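Long-range contact in putative ATP-dependent endonuclease of the OLD family (Thermus scotoductus, PDB 6P74), which degrades linear and supercoiled double-stranded DNA in the 5'-to-3' direction, nicks circular DNA, and has DNA-stimulated ATPase activity: residues Phe426-Trp435 and Arg471-Ala481. Residues are numbered along the deposited sequence; the frame is centred on the assembly and turned at random.
Sequences FVVVHDEDVW and RVFVVQPSLEA. With SM (samarium (III) ion), chain O.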
loop_
_atom_site.group_PDB
_atom_site.type_symbol
_atom_site.label_atom_id
_atom_site.label_comp_id
_atom_site.label_asym_id
_atom_site.label_seq_id
_atom_site.Cartn_x
_atom_site.Cartn_y
_atom_site.Cartn_z
ATOM N N PHE A 426 -14.098 -20.028 -24.605
ATOM C CA PHE A 426 -13.256 -20.985 -25.307
ATOM C C PHE A 426 -13.942 -21.441 -26.589
ATOM O O PHE A 426 -15.161 -21.348 -26.731
ATOM C CB PHE A 426 -12.930 -22.197 -24.423
ATOM C CG PHE A 426 -14.138 -23.019 -24.073
ATOM C CD1 PHE A 426 -14.913 -22.693 -22.978
ATOM C CD2 PHE A 426 -14.523 -24.086 -24.872
ATOM C CE1 PHE A 426 -16.049 -23.429 -22.671
ATOM C CE2 PHE A 426 -15.641 -24.830 -24.574
ATOM C CZ PHE A 426 -16.409 -24.503 -23.461
ATOM N N VAL A 427 -13.134 -21.935 -27.527
ATOM C CA VAL A 427 -13.616 -22.683 -28.683
ATOM C C VAL A 427 -12.876 -24.026 -28.720
ATOM O O VAL A 427 -11.683 -24.107 -28.403
ATOM C CB VAL A 427 -13.420 -21.869 -29.984
ATOM C CG1 VAL A 427 -13.761 -22.695 -31.224
ATOM C CG2 VAL A 427 -14.252 -20.576 -29.953
ATOM N N VAL A 428 -13.592 -25.087 -29.071
ATOM C CA VAL A 428 -13.007 -26.406 -29.282
ATOM C C VAL A 428 -12.944 -26.701 -30.787
ATOM O O VAL A 428 -13.935 -26.512 -31.511
ATOM C CB VAL A 428 -13.820 -27.501 -28.572
ATOM C CG1 VAL A 428 -13.132 -28.825 -28.759
ATOM C CG2 VAL A 428 -14.013 -27.187 -27.088
ATOM N N VAL A 429 -11.806 -27.216 -31.253
ATOM C CA VAL A 429 -11.731 -27.881 -32.557
ATOM C C VAL A 429 -11.145 -29.262 -32.333
ATOM O O VAL A 429 -10.118 -29.397 -31.662
ATOM C CB VAL A 429 -10.865 -27.137 -33.595
ATOM C CG1 VAL A 429 -11.375 -27.416 -35.002
ATOM C CG2 VAL A 429 -10.770 -25.667 -33.299
ATOM N N HIS A 430 -11.741 -30.275 -32.953
ATOM C CA HIS A 430 -11.138 -31.597 -32.939
ATOM C C HIS A 430 -11.550 -32.366 -34.195
ATOM O O HIS A 430 -12.491 -31.994 -34.912
ATOM C CB HIS A 430 -11.533 -32.350 -31.670
ATOM C CG HIS A 430 -12.985 -32.694 -31.616
ATOM N ND1 HIS A 430 -13.506 -33.788 -32.266
ATOM C CD2 HIS A 430 -14.035 -32.074 -31.017
ATOM C CE1 HIS A 430 -14.811 -33.843 -32.049
ATOM N NE2 HIS A 430 -15.155 -32.816 -31.293
ATOM N N ASP A 431 -10.853 -33.471 -34.437
ATOM C CA ASP A 431 -11.179 -34.341 -35.563
ATOM C C ASP A 431 -12.367 -35.230 -35.240
ATOM O O ASP A 431 -12.604 -35.594 -34.087
ATOM C CB ASP A 431 -9.974 -35.223 -35.943
ATOM C CG ASP A 431 -8.833 -34.429 -36.606
ATOM O OD1 ASP A 431 -9.094 -33.288 -37.018
ATOM O OD2 ASP A 431 -7.677 -34.922 -36.689
ATOM N N GLU A 432 -13.109 -35.609 -36.283
ATOM C CA GLU A 432 -14.170 -36.588 -36.091
ATOM C C GLU A 432 -13.590 -37.978 -35.838
ATOM O O GLU A 432 -13.984 -38.661 -34.887
ATOM C CB GLU A 432 -15.098 -36.598 -37.300
ATOM C CG GLU A 432 -16.326 -37.513 -37.171
ATOM C CD GLU A 432 -17.000 -37.721 -38.536
ATOM O OE1 GLU A 432 -16.391 -37.316 -39.545
ATOM O OE2 GLU A 432 -18.113 -38.292 -38.621
ATOM N N ASP A 433 -12.664 -38.422 -36.695
ATOM C CA ASP A 433 -11.983 -39.714 -36.534
ATOM C C ASP A 433 -12.930 -40.900 -36.676
ATOM O O ASP A 433 -12.787 -41.908 -35.988
ATOM C CB ASP A 433 -11.241 -39.785 -35.209
ATOM C CG ASP A 433 -9.954 -39.002 -35.248
ATOM O OD1 ASP A 433 -9.359 -38.936 -36.346
ATOM O OD2 ASP A 433 -9.528 -38.464 -34.211
ATOM N N VAL A 434 -13.880 -40.781 -37.592
ATOM C CA VAL A 434 -14.783 -41.856 -37.969
ATOM C C VAL A 434 -14.507 -42.166 -39.430
ATOM O O VAL A 434 -14.388 -41.251 -40.247
ATOM C CB VAL A 434 -16.244 -41.435 -37.750
ATOM C CG1 VAL A 434 -17.244 -42.442 -38.380
ATOM C CG2 VAL A 434 -16.464 -41.169 -36.256
ATOM N N TRP A 435 -14.377 -43.443 -39.754
ATOM C CA TRP A 435 -13.910 -43.822 -41.078
ATOM C C TRP A 435 -14.825 -44.879 -41.667
ATOM O O TRP A 435 -15.311 -45.741 -40.936
ATOM C CB TRP A 435 -12.473 -44.353 -40.993
ATOM C CG TRP A 435 -11.570 -43.346 -40.359
ATOM C CD1 TRP A 435 -11.190 -43.276 -39.032
ATOM C CD2 TRP A 435 -10.968 -42.226 -41.009
ATOM N NE1 TRP A 435 -10.388 -42.181 -38.833
ATOM C CE2 TRP A 435 -10.233 -41.522 -40.030
ATOM C CE3 TRP A 435 -10.982 -41.752 -42.327
ATOM C CZ2 TRP A 435 -9.499 -40.371 -40.333
ATOM C CZ3 TRP A 435 -10.266 -40.618 -42.623
ATOM C CH2 TRP A 435 -9.538 -39.929 -41.630
ATOM N N ARG A 471 -19.932 -24.068 -29.550
ATOM C CA ARG A 471 -18.531 -23.789 -29.277
ATOM C C ARG A 471 -17.592 -24.832 -29.867
ATOM O O ARG A 471 -16.377 -24.743 -29.654
ATOM C CB ARG A 471 -18.311 -23.679 -27.764
ATOM C CG ARG A 471 -19.291 -22.726 -27.098
ATOM C CD ARG A 471 -18.619 -21.845 -26.044
ATOM N NE ARG A 471 -18.573 -22.459 -24.741
ATOM C CZ ARG A 471 -19.624 -22.541 -23.937
ATOM N NH1 ARG A 471 -20.789 -22.062 -24.362
ATOM N NH2 ARG A 471 -19.520 -23.102 -22.730
ATOM N N VAL A 472 -18.115 -25.815 -30.597
ATOM C CA VAL A 472 -17.337 -26.959 -31.056
ATOM C C VAL A 472 -17.345 -27.015 -32.574
ATOM O O VAL A 472 -18.413 -26.979 -33.200
ATOM C CB VAL A 472 -17.865 -28.276 -30.465
ATOM C CG1 VAL A 472 -17.017 -29.458 -30.975
ATOM C CG2 VAL A 472 -17.780 -28.207 -29.009
ATOM N N PHE A 473 -16.152 -27.119 -33.156
ATOM C CA PHE A 473 -15.968 -27.318 -34.590
ATOM C C PHE A 473 -15.340 -28.688 -34.829
ATOM O O PHE A 473 -14.371 -29.050 -34.156
ATOM C CB PHE A 473 -15.103 -26.196 -35.171
ATOM C CG PHE A 473 -15.750 -24.838 -35.061
ATOM C CD1 PHE A 473 -15.842 -24.196 -33.836
ATOM C CD2 PHE A 473 -16.339 -24.247 -36.163
ATOM C CE1 PHE A 473 -16.478 -22.966 -33.716
ATOM C CE2 PHE A 473 -16.959 -23.001 -36.062
ATOM C CZ PHE A 473 -17.024 -22.356 -34.838
ATOM N N VAL A 474 -15.884 -29.454 -35.775
ATOM C CA VAL A 474 -15.407 -30.809 -36.006
ATOM C C VAL A 474 -14.801 -30.894 -37.399
ATOM O O VAL A 474 -15.486 -30.643 -38.394
ATOM C CB VAL A 474 -16.510 -31.853 -35.830
ATOM C CG1 VAL A 474 -15.900 -33.231 -36.031
ATOM C CG2 VAL A 474 -17.154 -31.728 -34.405
ATOM N N VAL A 475 -13.520 -31.256 -37.472
ATOM C CA VAL A 475 -12.877 -31.492 -38.766
ATOM C C VAL A 475 -13.175 -32.922 -39.205
ATOM O O VAL A 475 -12.766 -33.874 -38.536
ATOM C CB VAL A 475 -11.363 -31.252 -38.697
ATOM C CG1 VAL A 475 -10.775 -31.439 -40.107
ATOM C CG2 VAL A 475 -11.063 -29.874 -38.173
ATOM N N GLN A 476 -13.886 -33.071 -40.325
ATOM C CA GLN A 476 -14.350 -34.346 -40.894
ATOM C C GLN A 476 -13.516 -34.724 -42.108
ATOM O O GLN A 476 -13.480 -33.948 -43.079
ATOM C CB GLN A 476 -15.808 -34.213 -41.336
ATOM C CG GLN A 476 -16.726 -33.646 -40.299
ATOM C CD GLN A 476 -18.157 -33.867 -40.688
ATOM O OE1 GLN A 476 -18.746 -33.044 -41.379
ATOM N NE2 GLN A 476 -18.715 -35.007 -40.291
ATOM N N PRO A 477 -12.894 -35.907 -42.145
ATOM C CA PRO A 477 -12.811 -36.851 -41.033
ATOM C C PRO A 477 -11.717 -36.473 -40.052
ATOM O O PRO A 477 -11.800 -36.895 -38.906
ATOM C CB PRO A 477 -12.481 -38.184 -41.706
ATOM C CG PRO A 477 -11.797 -37.795 -43.009
ATOM C CD PRO A 477 -12.498 -36.522 -43.434
ATOM N N SER A 478 -10.723 -35.698 -40.486
ATOM C CA SER A 478 -9.614 -35.318 -39.611
ATOM C C SER A 478 -8.815 -34.212 -40.276
ATOM O O SER A 478 -8.847 -34.061 -41.498
ATOM C CB SER A 478 -8.682 -36.499 -39.334
ATOM O OG SER A 478 -8.078 -36.914 -40.555
ATOM N N LEU A 479 -8.054 -33.477 -39.460
ATOM C CA LEU A 479 -7.187 -32.429 -39.998
ATOM C C LEU A 479 -6.139 -33.015 -40.925
ATOM O O LEU A 479 -5.814 -32.419 -41.963
ATOM C CB LEU A 479 -6.520 -31.631 -38.869
ATOM C CG LEU A 479 -5.624 -30.448 -39.280
ATOM C CD1 LEU A 479 -6.405 -29.349 -39.920
ATOM C CD2 LEU A 479 -4.775 -29.873 -38.108
ATOM N N GLU A 480 -5.597 -34.188 -40.577
ATOM C CA GLU A 480 -4.644 -34.840 -41.469
ATOM C C GLU A 480 -5.249 -35.066 -42.846
ATOM O O GLU A 480 -4.589 -34.846 -43.865
ATOM C CB GLU A 480 -4.172 -36.176 -40.904
ATOM C CG GLU A 480 -3.402 -36.094 -39.623
ATOM C CD GLU A 480 -4.297 -36.248 -38.422
ATOM O OE1 GLU A 480 -5.478 -35.835 -38.536
ATOM O OE2 GLU A 480 -3.827 -36.804 -37.399
ATOM N N ALA A 481 -6.501 -35.520 -42.898
ATOM C CA ALA A 481 -7.117 -35.746 -44.198
ATOM C C ALA A 481 -7.420 -34.424 -44.894
ATOM O O ALA A 481 -7.224 -34.300 -46.109
ATOM C CB ALA A 481 -8.380 -36.597 -44.049
HETATM SM SM SM O . -5.734 -35.956 -35.836
HETATM O O HOH W 1 -7.020 -37.979 -36.832
#
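The carboxylate of Asp431 is gripped at both oxygens: OD1 accepts Leu479 N at 2.7 Å from above the carboxylate plane, and OD2 binds the samarium ion at 2.4 Å. Its CG stands anti to the carbonyl carbon, beside the backbone N, which turns the carboxylate to both partners. Glu480 holds the same ion through OE1, at 2.7 Å, and OE2. Sharing it brings Asp431 OD2 and Glu480 OE1, two acceptors, to 3.0 Å, carboxylate planes 44° apart. A metal-bound water lies 2.6 Å from Asp433 OD1 and also near Glu480 OE1; Arg487 forms a salt bridge with Glu480. Ser478 N-caps the helix, its OG accepting from Ala481 N. After the cis peptide before Pro477, Pro477 O receives Asp433 N almost straight (2.8 Å, 173°), and Pro477 CB lies over the Trp435 six-membered ring, 3.7 Å from its centroid, a CH-pi contact. Upstream, parallel strands 426-431 and 472-475 are joined by bonds such as Phe473 N to Val428 O (2.8 Å). At their start Arg471 NE sits over one face of Phe426, ring and guanidinium 79° apart. An inner strand and the neighbouring edge strand of the Toprim sheet thus assemble Asp431, loop Asp433 and first-turn Glu480, consistent with a probable two-metal nuclease site whose cations would probably offset their repulsion.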